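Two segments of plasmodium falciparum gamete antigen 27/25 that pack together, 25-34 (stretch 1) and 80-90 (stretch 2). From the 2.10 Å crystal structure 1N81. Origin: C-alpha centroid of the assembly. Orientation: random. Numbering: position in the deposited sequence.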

ATOM      1  N   ALA A  25      -8.501   4.075   1.567  1.00 35.62           N
ATOM      2  CA  ALA A  25      -9.045   3.854   2.904  1.00 32.74           C
ATOM      3  C   ALA A  25      -8.103   4.554   3.909  1.00 38.74           C
ATOM      4  O   ALA A  25      -8.549   5.136   4.905  1.00 33.58           O
ATOM      5  CB  ALA A  25      -9.146   2.334   3.224  1.00 33.30           C
ATOM      6  N   CYS A  26      -6.802   4.505   3.639  1.00 37.66           N
ATOM      7  CA  CYS A  26      -5.828   5.129   4.528  1.00 39.11           C
ATOM      8  C   CYS A  26      -6.003   6.668   4.492  1.00 35.38           C
ATOM      9  O   CYS A  26      -6.071   7.311   5.536  1.00 34.01           O
ATOM     10  CB  CYS A  26      -4.394   4.728   4.123  1.00 34.56           C
ATOM     11  SG  CYS A  26      -3.131   5.213   5.359  1.00 36.05           S
ATOM     12  N   SER A  27      -6.073   7.237   3.293  1.00 32.47           N
ATOM     13  CA  SER A  27      -6.267   8.670   3.143  1.00 36.15           C
ATOM     14  C   SER A  27      -7.549   9.076   3.873  1.00 36.96           C
ATOM     15  O   SER A  27      -7.535  10.008   4.670  1.00 47.28           O
ATOM     16  CB  SER A  27      -6.354   9.028   1.663  1.00 36.87           C
ATOM     17  OG  SER A  27      -6.527  10.436   1.500  1.00 47.38           O
ATOM     18  N   ASP A  28      -8.653   8.372   3.616  1.00 42.20           N
ATOM     19  CA  ASP A  28      -9.914   8.684   4.295  1.00 45.79           C
ATOM     20  C   ASP A  28      -9.748   8.679   5.823  1.00 45.91           C
ATOM     21  O   ASP A  28     -10.174   9.598   6.524  1.00 37.56           O
ATOM     22  CB  ASP A  28     -11.024   7.668   3.949  1.00 42.11           C
ATOM     23  CG  ASP A  28     -11.513   7.781   2.506  1.00 42.21           C
ATOM     24  OD1 ASP A  28     -11.196   8.764   1.805  1.00 41.15           O
ATOM     25  OD2 ASP A  28     -12.225   6.862   2.071  1.00 46.11           O
ATOM     26  N   TYR A  29      -9.141   7.625   6.351  1.00 40.41           N
ATOM     27  CA  TYR A  29      -8.983   7.533   7.792  1.00 37.39           C
ATOM     28  C   TYR A  29      -8.106   8.654   8.340  1.00 43.28           C
ATOM     29  O   TYR A  29      -8.295   9.101   9.468  1.00 42.65           O
ATOM     30  CB  TYR A  29      -8.406   6.184   8.180  1.00 36.91           C
ATOM     31  CG  TYR A  29      -8.777   5.797   9.571  1.00 41.60           C
ATOM     32  CD1 TYR A  29      -9.960   5.123   9.820  1.00 37.29           C
ATOM     33  CD2 TYR A  29      -7.933   6.104  10.658  1.00 35.01           C
ATOM     34  CE1 TYR A  29     -10.316   4.745  11.126  1.00 36.93           C
ATOM     35  CE2 TYR A  29      -8.279   5.737  11.972  1.00 38.56           C
ATOM     36  CZ  TYR A  29      -9.473   5.057  12.194  1.00 42.18           C
ATOM     37  OH  TYR A  29      -9.837   4.679  13.469  1.00 43.31           O
ATOM     38  N   ILE A  30      -7.138   9.105   7.548  1.00 45.27           N
ATOM     39  CA  ILE A  30      -6.280  10.192   7.997  1.00 47.82           C
ATOM     40  C   ILE A  30      -7.125  11.462   8.041  1.00 46.93           C
ATOM     41  O   ILE A  30      -6.889  12.338   8.867  1.00 50.86           O
ATOM     42  CB  ILE A  30      -5.059  10.376   7.066  1.00 46.15           C
ATOM     43  CG1 ILE A  30      -4.027   9.285   7.366  1.00 42.86           C
ATOM     44  CG2 ILE A  30      -4.435  11.766   7.248  1.00 51.25           C
ATOM     45  CD1 ILE A  30      -2.856   9.293   6.455  1.00 49.93           C
ATOM     46  N   TYR A  31      -8.113  11.557   7.157  1.00 48.11           N
ATOM     47  CA  TYR A  31      -8.989  12.722   7.168  1.00 48.94           C
ATOM     48  C   TYR A  31      -9.774  12.721   8.482  1.00 45.76           C
ATOM     49  O   TYR A  31      -9.923  13.751   9.124  1.00 49.74           O
ATOM     50  CB  TYR A  31      -9.972  12.684   6.015  1.00 50.04           C
ATOM     51  CG  TYR A  31     -10.847  13.918   5.962  1.00 55.05           C
ATOM     52  CD1 TYR A  31     -10.405  15.077   5.346  1.00 44.09           C
ATOM     53  CD2 TYR A  31     -12.110  13.927   6.554  1.00 62.58           C
ATOM     54  CE1 TYR A  31     -11.201  16.218   5.317  1.00 60.98           C
ATOM     55  CE2 TYR A  31     -12.910  15.063   6.530  1.00 60.96           C
ATOM     56  CZ  TYR A  31     -12.452  16.197   5.912  1.00 60.57           C
ATOM     57  OH  TYR A  31     -13.258  17.310   5.883  1.00 74.20           O
ATOM     58  N   LEU A  32     -10.271  11.555   8.875  1.00 43.87           N
ATOM     59  CA  LEU A  32     -11.003  11.421  10.126  1.00 47.40           C
ATOM     60  C   LEU A  32     -10.113  11.924  11.266  1.00 55.07           C
ATOM     61  O   LEU A  32     -10.519  12.765  12.077  1.00 46.77           O
ATOM     62  CB  LEU A  32     -11.365   9.947  10.387  1.00 36.00           C
ATOM     63  CG  LEU A  32     -11.924   9.640  11.781  1.00 42.84           C
ATOM     64  CD1 LEU A  32     -13.296  10.365  11.926  1.00 46.80           C
ATOM     65  CD2 LEU A  32     -12.074   8.123  11.993  1.00 38.41           C
ATOM     66  N   LEU A  33      -8.889  11.398  11.325  1.00 51.93           N
ATOM     67  CA  LEU A  33      -7.970  11.786  12.385  1.00 54.71           C
ATOM     68  C   LEU A  33      -7.892  13.295  12.477  1.00 54.72           C
ATOM     69  O   LEU A  33      -7.932  13.864  13.564  1.00 52.47           O
ATOM     70  CB  LEU A  33      -6.570  11.208  12.141  1.00 49.80           C
ATOM     71  CG  LEU A  33      -6.472   9.710  12.406  1.00 47.08           C
ATOM     72  CD1 LEU A  33      -5.054   9.209  12.164  1.00 51.06           C
ATOM     73  CD2 LEU A  33      -6.907   9.440  13.823  1.00 46.25           C
ATOM     74  N   MET A  34      -7.790  13.934  11.322  1.00 53.04           N
ATOM     75  CA  MET A  34      -7.704  15.375  11.253  1.00 59.71           C
ATOM     76  C   MET A  34      -8.942  16.042  11.873  1.00 60.27           C
ATOM     77  O   MET A  34      -8.816  17.029  12.579  1.00 59.11           O
ATOM     78  CB  MET A  34      -7.490  15.796   9.796  1.00 55.25           C
ATOM     79  CG  MET A  34      -7.273  17.289   9.554  1.00 58.74           C
ATOM     80  SD  MET A  34      -8.854  18.137   9.518  1.00 73.07           S
ATOM     81  CE  MET A  34      -9.524  17.589   7.947  1.00 55.15           C
ATOM     82  N   ARG A  80      -1.274  -2.536   8.092  1.00 37.59           N
ATOM     83  CA  ARG A  80      -0.445  -1.555   7.383  1.00 33.51           C
ATOM     84  C   ARG A  80      -1.022  -0.151   7.522  1.00 35.55           C
ATOM     85  O   ARG A  80      -0.285   0.816   7.703  1.00 37.75           O
ATOM     86  CB  ARG A  80      -0.290  -1.928   5.893  1.00 27.12           C
ATOM     87  CG  ARG A  80       0.758  -3.052   5.632  1.00 24.34           C
ATOM     88  CD  ARG A  80       1.024  -3.165   4.128  1.00 26.31           C
ATOM     89  NE  ARG A  80      -0.192  -3.514   3.386  1.00 28.42           N
ATOM     90  CZ  ARG A  80      -0.589  -4.759   3.156  1.00 35.96           C
ATOM     91  NH1 ARG A  80       0.148  -5.768   3.616  1.00 31.29           N
ATOM     92  NH2 ARG A  80      -1.695  -4.993   2.444  1.00 30.42           N
ATOM     93  N   ILE A  81      -2.340  -0.037   7.451  1.00 31.63           N
ATOM     94  CA  ILE A  81      -2.955   1.273   7.562  1.00 29.68           C
ATOM     95  C   ILE A  81      -2.683   1.852   8.964  1.00 35.92           C
ATOM     96  O   ILE A  81      -2.225   2.988   9.098  1.00 34.46           O
ATOM     97  CB  ILE A  81      -4.482   1.199   7.287  1.00 32.49           C
ATOM     98  CG1 ILE A  81      -4.751   1.033   5.770  1.00 27.14           C
ATOM     99  CG2 ILE A  81      -5.153   2.449   7.819  1.00 31.28           C
ATOM    100  CD1 ILE A  81      -6.282   0.785   5.403  1.00 23.01           C
ATOM    101  N   SER A  82      -2.951   1.066  10.003  1.00 34.78           N
ATOM    102  CA  SER A  82      -2.708   1.553  11.355  1.00 45.95           C
ATOM    103  C   SER A  82      -1.233   1.945  11.495  1.00 41.23           C
ATOM    104  O   SER A  82      -0.918   2.977  12.078  1.00 36.83           O
ATOM    105  CB  SER A  82      -3.077   0.495  12.401  1.00 43.11           C
ATOM    106  OG  SER A  82      -2.957   1.069  13.693  1.00 57.61           O
ATOM    107  N   ASP A  83      -0.325   1.149  10.945  1.00 36.44           N
ATOM    108  CA  ASP A  83       1.072   1.533  11.068  1.00 40.92           C
ATOM    109  C   ASP A  83       1.381   2.863  10.391  1.00 41.26           C
ATOM    110  O   ASP A  83       2.202   3.631  10.882  1.00 38.07           O
ATOM    111  CB  ASP A  83       1.984   0.425  10.542  1.00 51.02           C
ATOM    112  CG  ASP A  83       1.949  -0.821  11.436  1.00 62.30           C
ATOM    113  OD1 ASP A  83       1.434  -0.724  12.581  1.00 65.60           O
ATOM    114  OD2 ASP A  83       2.436  -1.887  11.008  1.00 53.12           O
ATOM    115  N   ARG A  84       0.714   3.148   9.275  1.00 33.76           N
ATOM    116  CA  ARG A  84       0.943   4.407   8.575  1.00 33.61           C
ATOM    117  C   ARG A  84       0.421   5.546   9.431  1.00 35.22           C
ATOM    118  O   ARG A  84       1.013   6.621   9.435  1.00 35.22           O
ATOM    119  CB  ARG A  84       0.262   4.434   7.195  1.00 37.72           C
ATOM    120  CG  ARG A  84       0.930   3.543   6.128  1.00 37.40           C
ATOM    121  CD  ARG A  84       0.262   3.733   4.749  1.00 33.60           C
ATOM    122  NE  ARG A  84       0.741   2.707   3.832  1.00 36.43           N
ATOM    123  CZ  ARG A  84       0.121   1.558   3.591  1.00 30.00           C
ATOM    124  NH1 ARG A  84      -1.033   1.272   4.187  1.00 28.94           N
ATOM    125  NH2 ARG A  84       0.685   0.683   2.775  1.00 32.55           N
ATOM    126  N   LEU A  85      -0.687   5.320  10.144  1.00 34.15           N
ATOM    127  CA  LEU A  85      -1.250   6.369  11.005  1.00 37.31           C
ATOM    128  C   LEU A  85      -0.200   6.782  12.052  1.00 37.19           C
ATOM    129  O   LEU A  85       0.073   7.970  12.253  1.00 40.83           O
ATOM    130  CB  LEU A  85      -2.502   5.862  11.721  1.00 39.66           C
ATOM    131  CG  LEU A  85      -3.627   5.338  10.812  1.00 37.17           C
ATOM    132  CD1 LEU A  85      -4.820   4.972  11.661  1.00 36.56           C
ATOM    133  CD2 LEU A  85      -4.009   6.360   9.782  1.00 35.60           C
ATOM    134  N   ILE A  86       0.387   5.784  12.703  1.00 38.77           N
ATOM    135  CA  ILE A  86       1.405   6.022  13.727  1.00 44.16           C
ATOM    136  C   ILE A  86       2.699   6.597  13.124  1.00 43.49           C
ATOM    137  O   ILE A  86       3.345   7.436  13.732  1.00 45.86           O
ATOM    138  CB  ILE A  86       1.675   4.720  14.512  1.00 39.89           C
ATOM    139  CG1 ILE A  86       0.458   4.441  15.410  1.00 36.56           C
ATOM    140  CG2 ILE A  86       2.953   4.826  15.319  1.00 37.56           C
ATOM    141  CD1 ILE A  86       0.527   3.140  16.149  1.00 50.43           C
ATOM    142  N   SER A  87       3.050   6.188  11.907  1.00 40.60           N
ATOM    143  CA  SER A  87       4.256   6.699  11.271  1.00 38.80           C
ATOM    144  C   SER A  87       4.130   8.152  10.784  1.00 47.86           C
ATOM    145  O   SER A  87       5.093   8.926  10.849  1.00 43.89           O
ATOM    146  CB  SER A  87       4.620   5.802  10.081  1.00 37.61           C
ATOM    147  OG  SER A  87       5.803   6.245   9.434  1.00 35.32           O
ATOM    148  N   TYR A  88       2.945   8.524  10.298  1.00 38.60           N
ATOM    149  CA  TYR A  88       2.725   9.863   9.738  1.00 43.41           C
ATOM    150  C   TYR A  88       1.912  10.853  10.586  1.00 45.24           C
ATOM    151  O   TYR A  88       1.967  12.067  10.347  1.00 48.78           O
ATOM    152  CB  TYR A  88       1.986   9.750   8.384  1.00 34.77           C
ATOM    153  CG  TYR A  88       2.624   8.844   7.359  1.00 33.83           C
ATOM    154  CD1 TYR A  88       1.839   8.199   6.384  1.00 36.50           C
ATOM    155  CD2 TYR A  88       4.015   8.674   7.307  1.00 35.07           C
ATOM    156  CE1 TYR A  88       2.417   7.422   5.391  1.00 35.19           C
ATOM    157  CE2 TYR A  88       4.607   7.895   6.307  1.00 36.41           C
ATOM    158  CZ  TYR A  88       3.799   7.273   5.354  1.00 37.27           C
ATOM    159  OH  TYR A  88       4.382   6.489   4.385  1.00 35.95           O
ATOM    160  N   CYS A  89       1.145  10.363  11.550  1.00 44.62           N
ATOM    161  CA  CYS A  89       0.282  11.281  12.306  1.00 49.45           C
ATOM    162  C   CYS A  89       0.503  11.357  13.805  1.00 48.52           C
ATOM    163  O   CYS A  89      -0.274  11.997  14.508  1.00 54.01           O
ATOM    164  CB  CYS A  89      -1.183  10.895  12.066  1.00 43.01           C
ATOM    165  SG  CYS A  89      -1.676  10.807  10.308  1.00 51.74           S
ATOM    166  N   THR A  90       1.560  10.723  14.281  1.00 57.11           N
ATOM    167  CA  THR A  90       1.843  10.639  15.707  1.00 55.30           C
ATOM    168  C   THR A  90       2.778  11.697  16.285  1.00 62.32           C
ATOM    169  O   THR A  90       3.324  11.530  17.378  1.00 67.76           O
ATOM    170  CB  THR A  90       2.332   9.204  16.000  1.00 54.96           C
ATOM    171  OG1 THR A  90       1.656   8.704  17.151  1.00 81.20           O
ATOM    172  CG2 THR A  90       3.828   9.124  16.182  1.00 53.66           C
TER

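Not one hydrogen bond or salt bridge joins these two helices, although an arginine lies against the contact; the closest approach of each touching pair is between side-chain atoms in van der Waals range. Arg84 is the telling case. Its CA-to-CB bond points toward the other helix, yet what it offers there is its aliphatic stem: CD lies 3.8 Å from Cys26 SG. The nitrogens of its guanidinium group are hydrogen-bonded elsewhere in the structure, so its polar end is satisfied without any partner in stretch 1.

The two helices run in broadly the same direction, with 46° between their N-to-C directions and a closest axial approach of 10.1 Å. The spacing is tightest where the side chain is small. Cys26 CA and Ile81 CA are 5.7 Å apart, and one turn further along each helix Ile30 CA and Leu85 CA are 7.0 Å apart. A short cysteine pointing toward its partner fits this close pass: Cys26 CB rests 4.1 Å from Ile81 CG1 while its sulfur, with chi1 in the t well, reaches Arg84. Ala25 adds a second small residue beside it, its CB 3.9 Å from Ile81 CD1, so that Ile81 packs against two consecutive residues of the first helix.

Leu85 is the hub of the wider half. It touches three residues of stretch 1 and uses both of its methyl groups to do so. Its CD1 comes within 3.5 Å of Tyr29 CD2, approaching the ring obliquely. The closest approaches to the other two are made by CD2, 3.8 Å from Ile30 CG1 and 3.9 Å from Leu33 CD1, though the methyls overlap in their reach. The tyrosine therefore serves this contact as a hydrocarbon surface, while its hydroxyl is hydrogen-bonded elsewhere in the structure. Ile30 starts out sideways at its CA-to-CB bond, but the end of its side chain comes nearer to the second helix.

One turn after Leu85, Cys89 returns to the same pair of residues, its SG 4.1 Å from Ile30 CG1 and 4.2 Å from Leu33 CD1. Cysteine thus appears on both sides of the contact, each time with its sulfur against carbon.

The sequence rule is helical periodicity. Cys26, Ile30 and Leu33, with Tyr29 beside them, meet Ile81, Leu85 and Cys89, spaced four apart, while Ser27 and Ser82 point away. Regular i to i+4 backbone bonds, such as Leu85 N to Ile81 O at 3.0 Å, hold each row in place. The total buried surface is modest, 413 Å² summed over both sides.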